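Local coordinates for protein PfkB family carbohydrate kinase (Listeria grayi DSM 20601, PDB 4GM6) that probably acts as a carbohydrate kinase of the PfkB family, transferring a phosphate group to a sugar or sugar acid, at residues L264-E278 / P309-G321. Numbering follows the deposited sequence.
Sequences LQGHLWTQGECWESE and PDETVKFATAAAG
Val313 sets its branched side chain against the middle of the hairpin 264-278, where both strands meet it. Its CG2, anti to the backbone N, rests on two backbone oxygens that are already paired within the hairpin: it lies 3.5 Å from Trp275 O and 3.6 Å from Gly266 O. The same methyl touches Leu268 CB, while CG1 turns to the backbone around Glu276.

One turn earlier, Pro309 packs against one face of the indole of Trp275. Pro309 CB sits 3.6 Å from the centroid of the five-membered ring and 11° off its normal, a CH-pi contact. Trp275 keeps CG anti to its carbonyl carbon (chi1 -59°), which lays the ring along the start of the helix, with Asp310 CB passing near CE3. Beside this pair, Leu268 CD2 reaches the methyl CG2 of Thr312 at 3.8 Å.

One turn after Val313, Thr317 fills the spot where Gly266 has no side chain; its OG1 stands 3.1 Å from Gly266 CA. That hydroxyl donates to Val313 O at 2.7 Å, nearly straight along the carbonyl, so this oxygen is gripped by both Thr317 OG1 and Thr317 N. Ser277 adjoins Thr317 from the partner strand: its OG takes the N-H of Gly266 at 3.0 Å and donates to Glu278 O, and its CB packs against Thr317 CB.

The helix thus packs across the beta hairpin, whose strands are joined by a type I' turn from Thr270 to Glu273, at the edge of the nine-stranded sheet of this Rossmann-like PfkB fold. Strand 248-256 continues the sheet beyond 264-270 and shares Leu264 and Leu268 with this interface, while helices 291-304 and 335-344 pack against other faces of 309-321 through Ala316 and Ala318.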
ATOM      1  N   LEU C 264      24.896   9.142 -19.132  1.00 42.41           N
ATOM      2  CA  LEU C 264      24.975  10.505 -18.633  1.00 36.37           C
ATOM      3  C   LEU C 264      26.423  10.870 -18.424  1.00 40.60           C
ATOM      4  O   LEU C 264      27.168  10.124 -17.798  1.00 38.61           O
ATOM      5  CB  LEU C 264      24.242  10.636 -17.301  1.00 37.94           C
ATOM      6  CG  LEU C 264      23.962  12.078 -16.884  1.00 41.47           C
ATOM      7  CD1 LEU C 264      22.771  12.613 -17.673  1.00 40.80           C
ATOM      8  CD2 LEU C 264      23.680  12.143 -15.394  1.00 39.84           C
ATOM      9  N   GLN C 265      26.806  12.029 -18.944  1.00 39.84           N
ATOM     10  CA  GLN C 265      28.178  12.488 -18.897  1.00 41.11           C
ATOM     11  C   GLN C 265      28.112  13.992 -18.690  1.00 41.69           C
ATOM     12  O   GLN C 265      27.371  14.691 -19.384  1.00 44.64           O
ATOM     13  CB  GLN C 265      28.894  12.154 -20.206  1.00 42.77           C
ATOM     14  CG  GLN C 265      30.319  12.691 -20.304  1.00 48.40           C
ATOM     15  CD  GLN C 265      31.056  12.170 -21.522  1.00 60.35           C
ATOM     16  OE1 GLN C 265      30.560  12.252 -22.645  1.00 65.54           O
ATOM     17  NE2 GLN C 265      32.256  11.641 -21.307  1.00 61.93           N
ATOM     18  N   GLY C 266      28.840  14.495 -17.704  1.00 40.68           N
ATOM     19  CA  GLY C 266      28.805  15.930 -17.433  1.00 41.40           C
ATOM     20  C   GLY C 266      29.824  16.650 -18.298  1.00 44.56           C
ATOM     21  O   GLY C 266      30.888  16.099 -18.591  1.00 45.12           O
ATOM     22  N   HIS C 267      29.475  17.867 -18.721  1.00 45.02           N
ATOM     23  CA  HIS C 267      30.383  18.774 -19.409  1.00 54.62           C
ATOM     24  C   HIS C 267      30.478  20.070 -18.599  1.00 54.78           C
ATOM     25  O   HIS C 267      29.487  20.566 -18.036  1.00 47.85           O
ATOM     26  CB  HIS C 267      29.886  19.122 -20.817  1.00 53.79           C
ATOM     27  CG  HIS C 267      29.918  17.978 -21.797  1.00 63.03           C
ATOM     28  ND1 HIS C 267      29.169  17.967 -22.958  1.00 69.27           N
ATOM     29  CD2 HIS C 267      30.586  16.792 -21.781  1.00 66.58           C
ATOM     30  CE1 HIS C 267      29.375  16.823 -23.612  1.00 78.48           C
ATOM     31  NE2 HIS C 267      30.230  16.090 -22.918  1.00 71.17           N
ATOM     32  N   LEU C 268      31.681  20.610 -18.534  1.00 49.82           N
ATOM     33  CA  LEU C 268      31.897  21.920 -17.944  1.00 54.92           C
ATOM     34  C   LEU C 268      32.976  22.655 -18.747  1.00 57.83           C
ATOM     35  O   LEU C 268      34.116  22.197 -18.834  1.00 65.23           O
ATOM     36  CB  LEU C 268      32.281  21.780 -16.467  1.00 64.51           C
ATOM     37  CG  LEU C 268      32.519  23.068 -15.667  1.00 76.04           C
ATOM     38  CD1 LEU C 268      31.360  24.044 -15.843  1.00 96.04           C
ATOM     39  CD2 LEU C 268      32.717  22.733 -14.199  1.00 58.46           C
ATOM     40  N   TRP C 269      32.590  23.792 -19.342  1.00 60.64           N
ATOM     41  CA  TRP C 269      33.461  24.553 -20.241  1.00 77.56           C
ATOM     42  C   TRP C 269      33.852  25.859 -19.574  1.00 77.22           C
ATOM     43  O   TRP C 269      32.999  26.629 -19.113  1.00 62.52           O
ATOM     44  CB  TRP C 269      32.734  24.825 -21.568  1.00 69.96           C
ATOM     45  CG  TRP C 269      33.578  25.481 -22.631  1.00 70.17           C
ATOM     46  CD1 TRP C 269      34.135  24.876 -23.727  1.00 79.54           C
ATOM     47  CD2 TRP C 269      33.956  26.868 -22.702  1.00 72.37           C
ATOM     48  NE1 TRP C 269      34.842  25.794 -24.471  1.00 86.59           N
ATOM     49  CE2 TRP C 269      34.749  27.024 -23.867  1.00 86.65           C
ATOM     50  CE3 TRP C 269      33.711  27.987 -21.895  1.00 68.06           C
ATOM     51  CZ2 TRP C 269      35.292  28.261 -24.246  1.00 82.18           C
ATOM     52  CZ3 TRP C 269      34.251  29.220 -22.281  1.00 75.25           C
ATOM     53  CH2 TRP C 269      35.032  29.341 -23.442  1.00 79.06           C
ATOM     54  N   THR C 270      35.158  26.134 -19.534  1.00 84.08           N
ATOM     55  CA  THR C 270      35.629  27.361 -18.937  1.00 90.59           C
ATOM     56  C   THR C 270      37.023  27.730 -19.439  1.00 92.99           C
ATOM     57  O   THR C 270      37.920  26.879 -19.498  1.00 81.66           O
ATOM     58  CB  THR C 270      35.597  27.317 -17.397  1.00 91.43           C
ATOM     59  OG1 THR C 270      35.680  28.665 -16.870  1.00 83.19           O
ATOM     60  CG2 THR C 270      36.726  26.465 -16.850  1.00 81.71           C
ATOM     61  N   GLN C 271      37.169  29.008 -19.809  1.00 84.27           N
ATOM     62  CA  GLN C 271      38.402  29.568 -20.368  1.00 91.04           C
ATOM     63  C   GLN C 271      39.004  28.678 -21.454  1.00101.32           C
ATOM     64  O   GLN C 271      40.144  28.204 -21.320  1.00 98.08           O
ATOM     65  CB  GLN C 271      39.424  29.928 -19.275  1.00 90.48           C
ATOM     66  CG  GLN C 271      39.379  29.051 -18.028  1.00 97.72           C
ATOM     67  CD  GLN C 271      40.070  29.734 -16.849  1.00114.52           C
ATOM     68  OE1 GLN C 271      39.723  30.849 -16.475  1.00108.46           O
ATOM     69  NE2 GLN C 271      41.059  29.074 -16.262  1.00130.85           N
ATOM     70  N   GLY C 272      38.229  28.376 -22.494  1.00 82.02           N
ATOM     71  CA  GLY C 272      38.759  27.731 -23.706  1.00 94.07           C
ATOM     72  C   GLY C 272      38.763  26.228 -23.687  1.00 86.11           C
ATOM     73  O   GLY C 272      39.098  25.593 -24.688  1.00 94.25           O
ATOM     74  N   GLU C 273      38.386  25.636 -22.548  1.00 88.25           N
ATOM     75  CA  GLU C 273      38.427  24.176 -22.413  1.00 77.71           C
ATOM     76  C   GLU C 273      37.107  23.564 -21.965  1.00 69.70           C
ATOM     77  O   GLU C 273      36.451  24.066 -21.046  1.00 72.02           O
ATOM     78  CB  GLU C 273      39.524  23.751 -21.436  1.00 80.92           C
ATOM     79  CG  GLU C 273      40.928  24.151 -21.860  1.00111.89           C
ATOM     80  CD  GLU C 273      41.993  23.440 -21.045  1.00119.15           C
ATOM     81  OE1 GLU C 273      41.967  22.186 -20.990  1.00137.50           O
ATOM     82  OE2 GLU C 273      42.852  24.132 -20.462  1.00107.64           O
ATOM     83  N   CYS C 274      36.732  22.468 -22.625  1.00 71.52           N
ATOM     84  CA  CYS C 274      35.635  21.638 -22.184  1.00 70.75           C
ATOM     85  C   CYS C 274      36.263  20.514 -21.361  1.00 75.51           C
ATOM     86  O   CYS C 274      37.272  19.929 -21.767  1.00 83.39           O
ATOM     87  CB  CYS C 274      34.862  21.079 -23.392  1.00 80.52           C
ATOM     88  SG  CYS C 274      33.293  20.242 -22.999  1.00 76.77           S
ATOM     89  N   TRP C 275      35.685  20.257 -20.189  1.00 66.15           N
ATOM     90  CA  TRP C 275      36.095  19.176 -19.285  1.00 68.48           C
ATOM     91  C   TRP C 275      34.958  18.169 -19.108  1.00 60.25           C
ATOM     92  O   TRP C 275      33.844  18.550 -18.739  1.00 57.55           O
ATOM     93  CB  TRP C 275      36.438  19.743 -17.906  1.00 64.33           C
ATOM     94  CG  TRP C 275      37.532  20.746 -17.922  1.00 72.16           C
ATOM     95  CD1 TRP C 275      37.409  22.091 -18.129  1.00 74.12           C
ATOM     96  CD2 TRP C 275      38.923  20.494 -17.716  1.00 84.00           C
ATOM     97  NE1 TRP C 275      38.641  22.691 -18.068  1.00 76.50           N
ATOM     98  CE2 TRP C 275      39.590  21.733 -17.817  1.00 89.53           C
ATOM     99  CE3 TRP C 275      39.673  19.339 -17.462  1.00 90.77           C
ATOM    100  CZ2 TRP C 275      40.973  21.852 -17.671  1.00 84.19           C
ATOM    101  CZ3 TRP C 275      41.049  19.457 -17.321  1.00 81.22           C
ATOM    102  CH2 TRP C 275      41.684  20.706 -17.423  1.00 99.40           C
ATOM    103  N   GLU C 276      35.237  16.887 -19.343  1.00 55.73           N
ATOM    104  CA  GLU C 276      34.201  15.856 -19.253  1.00 56.39           C
ATOM    105  C   GLU C 276      34.394  14.933 -18.053  1.00 55.62           C
ATOM    106  O   GLU C 276      35.512  14.715 -17.602  1.00 59.13           O
ATOM    107  CB  GLU C 276      34.185  15.007 -20.524  1.00 63.50           C
ATOM    108  CG  GLU C 276      33.941  15.791 -21.801  1.00 80.15           C
ATOM    109  CD  GLU C 276      34.449  15.068 -23.037  1.00 85.45           C
ATOM    110  OE1 GLU C 276      34.439  13.816 -23.054  1.00 67.11           O
ATOM    111  OE2 GLU C 276      34.861  15.756 -23.996  1.00 92.55           O
ATOM    112  N   SER C 277      33.292  14.383 -17.554  1.00 50.74           N
ATOM    113  CA  SER C 277      33.338  13.332 -16.542  1.00 50.14           C
ATOM    114  C   SER C 277      33.455  11.980 -17.237  1.00 47.41           C
ATOM    115  O   SER C 277      33.489  11.925 -18.461  1.00 50.29           O
ATOM    116  CB  SER C 277      32.053  13.361 -15.727  1.00 44.67           C
ATOM    117  OG  SER C 277      30.964  12.849 -16.485  1.00 50.73           O
ATOM    118  N   GLU C 278      33.501  10.887 -16.482  1.00 54.61           N
ATOM    119  CA  GLU C 278      33.329   9.580 -17.121  1.00 61.23           C
ATOM    120  C   GLU C 278      31.883   9.548 -17.615  1.00 55.30           C
ATOM    121  O   GLU C 278      31.057  10.357 -17.182  1.00 44.85           O
ATOM    122  CB  GLU C 278      33.614   8.412 -16.159  1.00 53.85           C
ATOM    123  CG  GLU C 278      32.422   8.001 -15.284  1.00104.84           C
ATOM    124  CD  GLU C 278      32.614   6.670 -14.549  1.00 93.31           C
ATOM    125  OE1 GLU C 278      31.777   5.747 -14.725  1.00 63.19           O
ATOM    126  OE2 GLU C 278      33.597   6.542 -13.788  1.00 94.48           O
ATOM    127  N   PRO C 309      38.252  22.595 -12.255  1.00 83.25           N
ATOM    128  CA  PRO C 309      37.220  22.190 -13.208  1.00 68.21           C
ATOM    129  C   PRO C 309      36.985  20.673 -13.230  1.00 68.73           C
ATOM    130  O   PRO C 309      35.835  20.229 -13.203  1.00 56.27           O
ATOM    131  CB  PRO C 309      37.773  22.664 -14.554  1.00 77.57           C
ATOM    132  CG  PRO C 309      38.722  23.779 -14.214  1.00 77.95           C
ATOM    133  CD  PRO C 309      39.306  23.422 -12.876  1.00 78.35           C
ATOM    134  N   ASP C 310      38.057  19.883 -13.289  1.00 62.31           N
ATOM    135  CA  ASP C 310      37.899  18.430 -13.367  1.00 65.05           C
ATOM    136  C   ASP C 310      37.251  17.846 -12.116  1.00 62.62           C
ATOM    137  O   ASP C 310      36.520  16.850 -12.192  1.00 55.60           O
ATOM    138  CB  ASP C 310      39.232  17.737 -13.656  1.00 71.85           C
ATOM    139  CG  ASP C 310      40.356  18.252 -12.787  1.00 76.94           C
ATOM    140  OD1 ASP C 310      40.112  18.566 -11.603  1.00 88.41           O
ATOM    141  OD2 ASP C 310      41.490  18.337 -13.294  1.00105.71           O
ATOM    142  N   GLU C 311      37.520  18.453 -10.964  1.00 61.46           N
ATOM    143  CA  GLU C 311      36.891  18.009  -9.722  1.00 57.20           C
ATOM    144  C   GLU C 311      35.402  18.265  -9.783  1.00 51.75           C
ATOM    145  O   GLU C 311      34.593  17.373  -9.558  1.00 51.52           O
ATOM    146  CB  GLU C 311      37.470  18.753  -8.517  1.00 66.22           C
ATOM    147  CG  GLU C 311      38.862  18.311  -8.091  1.00 76.89           C
ATOM    148  CD  GLU C 311      39.441  19.225  -7.025  1.00 95.02           C
ATOM    149  OE1 GLU C 311      39.557  18.777  -5.864  1.00 84.19           O
ATOM    150  OE2 GLU C 311      39.757  20.398  -7.342  1.00 76.49           O
ATOM    151  N   THR C 312      35.038  19.500 -10.093  1.00 56.21           N
ATOM    152  CA  THR C 312      33.638  19.900 -10.077  1.00 56.40           C
ATOM    153  C   THR C 312      32.790  19.045 -11.015  1.00 50.89           C
ATOM    154  O   THR C 312      31.766  18.474 -10.606  1.00 47.63           O
ATOM    155  CB  THR C 312      33.497  21.382 -10.441  1.00 59.52           C
ATOM    156  OG1 THR C 312      34.138  22.171  -9.435  1.00 58.10           O
ATOM    157  CG2 THR C 312      32.033  21.773 -10.536  1.00 50.94           C
ATOM    158  N   VAL C 313      33.220  18.950 -12.271  1.00 53.12           N
ATOM    159  CA  VAL C 313      32.501  18.149 -13.262  1.00 48.82           C
ATOM    160  C   VAL C 313      32.367  16.676 -12.839  1.00 52.24           C
ATOM    161  O   VAL C 313      31.360  16.030 -13.131  1.00 47.32           O
ATOM    162  CB  VAL C 313      33.136  18.250 -14.662  1.00 51.47           C
ATOM    163  CG1 VAL C 313      34.406  17.408 -14.747  1.00 55.01           C
ATOM    164  CG2 VAL C 313      32.133  17.839 -15.733  1.00 45.44           C
ATOM    165  N   LYS C 314      33.364  16.145 -12.140  1.00 49.37           N
ATOM    166  CA  LYS C 314      33.299  14.748 -11.742  1.00 48.74           C
ATOM    167  C   LYS C 314      32.317  14.565 -10.601  1.00 44.58           C
ATOM    168  O   LYS C 314      31.499  13.637 -10.604  1.00 45.83           O
ATOM    169  CB  LYS C 314      34.676  14.215 -11.344  1.00 57.76           C
ATOM    170  CG  LYS C 314      34.660  12.711 -11.102  1.00 54.93           C
ATOM    171  CD  LYS C 314      36.070  12.129 -11.124  1.00 84.89           C
ATOM    172  CE  LYS C 314      36.847  12.482  -9.867  1.00 76.28           C
ATOM    173  NZ  LYS C 314      38.138  11.735  -9.800  1.00101.97           N
ATOM    174  N   PHE C 315      32.399  15.464  -9.631  1.00 47.93           N
ATOM    175  CA  PHE C 315      31.518  15.427  -8.479  1.00 45.38           C
ATOM    176  C   PHE C 315      30.065  15.611  -8.901  1.00 45.49           C
ATOM    177  O   PHE C 315      29.172  14.863  -8.464  1.00 42.03           O
ATOM    178  CB  PHE C 315      31.927  16.531  -7.500  1.00 43.79           C
ATOM    179  CG  PHE C 315      31.054  16.613  -6.275  1.00 42.55           C
ATOM    180  CD1 PHE C 315      30.019  17.526  -6.207  1.00 46.69           C
ATOM    181  CD2 PHE C 315      31.285  15.788  -5.186  1.00 42.50           C
ATOM    182  CE1 PHE C 315      29.217  17.611  -5.083  1.00 44.42           C
ATOM    183  CE2 PHE C 315      30.497  15.874  -4.054  1.00 41.48           C
ATOM    184  CZ  PHE C 315      29.459  16.787  -4.005  1.00 43.57           C
ATOM    185  N   ALA C 316      29.825  16.608  -9.752  1.00 39.56           N
ATOM    186  CA  ALA C 316      28.466  16.970 -10.143  1.00 38.80           C
ATOM    187  C   ALA C 316      27.801  15.888 -10.984  1.00 41.54           C
ATOM    188  O   ALA C 316      26.618  15.621 -10.821  1.00 38.10           O
ATOM    189  CB  ALA C 316      28.440  18.296 -10.879  1.00 38.02           C
ATOM    190  N   THR C 317      28.550  15.274 -11.895  1.00 42.12           N
ATOM    191  CA  THR C 317      27.977  14.187 -12.675  1.00 36.35           C
ATOM    192  C   THR C 317      27.611  13.004 -11.770  1.00 46.89           C
ATOM    193  O   THR C 317      26.597  12.343 -11.988  1.00 37.06           O
ATOM    194  CB  THR C 317      28.914  13.732 -13.807  1.00 39.22           C
ATOM    195  OG1 THR C 317      29.322  14.880 -14.567  1.00 41.74           O
ATOM    196  CG2 THR C 317      28.194  12.747 -14.718  1.00 38.01           C
ATOM    197  N   ALA C 318      28.428  12.747 -10.750  1.00 43.48           N
ATOM    198  CA  ALA C 318      28.131  11.689  -9.791  1.00 35.68           C
ATOM    199  C   ALA C 318      26.869  12.008  -9.001  1.00 34.55           C
ATOM    200  O   ALA C 318      26.029  11.136  -8.757  1.00 32.54           O
ATOM    201  CB  ALA C 318      29.307  11.480  -8.853  1.00 35.24           C
ATOM    202  N   ALA C 319      26.720  13.265  -8.606  1.00 34.59           N
ATOM    203  CA  ALA C 319      25.545  13.674  -7.840  1.00 33.80           C
ATOM    204  C   ALA C 319      24.282  13.465  -8.650  1.00 30.90           C
ATOM    205  O   ALA C 319      23.263  12.981  -8.147  1.00 34.03           O
ATOM    206  CB  ALA C 319      25.662  15.147  -7.454  1.00 31.82           C
ATOM    207  N   ALA C 320      24.343  13.884  -9.904  1.00 34.33           N
ATOM    208  CA  ALA C 320      23.208  13.768 -10.812  1.00 35.80           C
ATOM    209  C   ALA C 320      22.879  12.299 -11.059  1.00 31.88           C
ATOM    210  O   ALA C 320      21.712  11.919 -11.148  1.00 31.28           O
ATOM    211  CB  ALA C 320      23.534  14.464 -12.129  1.00 39.17           C
ATOM    212  N   GLY C 321      23.915  11.474 -11.184  1.00 30.20           N
ATOM    213  CA  GLY C 321      23.708  10.060 -11.455  1.00 29.63           C
ATOM    214  C   GLY C 321      22.964   9.387 -10.321  1.00 30.01           C
ATOM    215  O   GLY C 321      21.993   8.658 -10.547  1.00 30.12           O
TER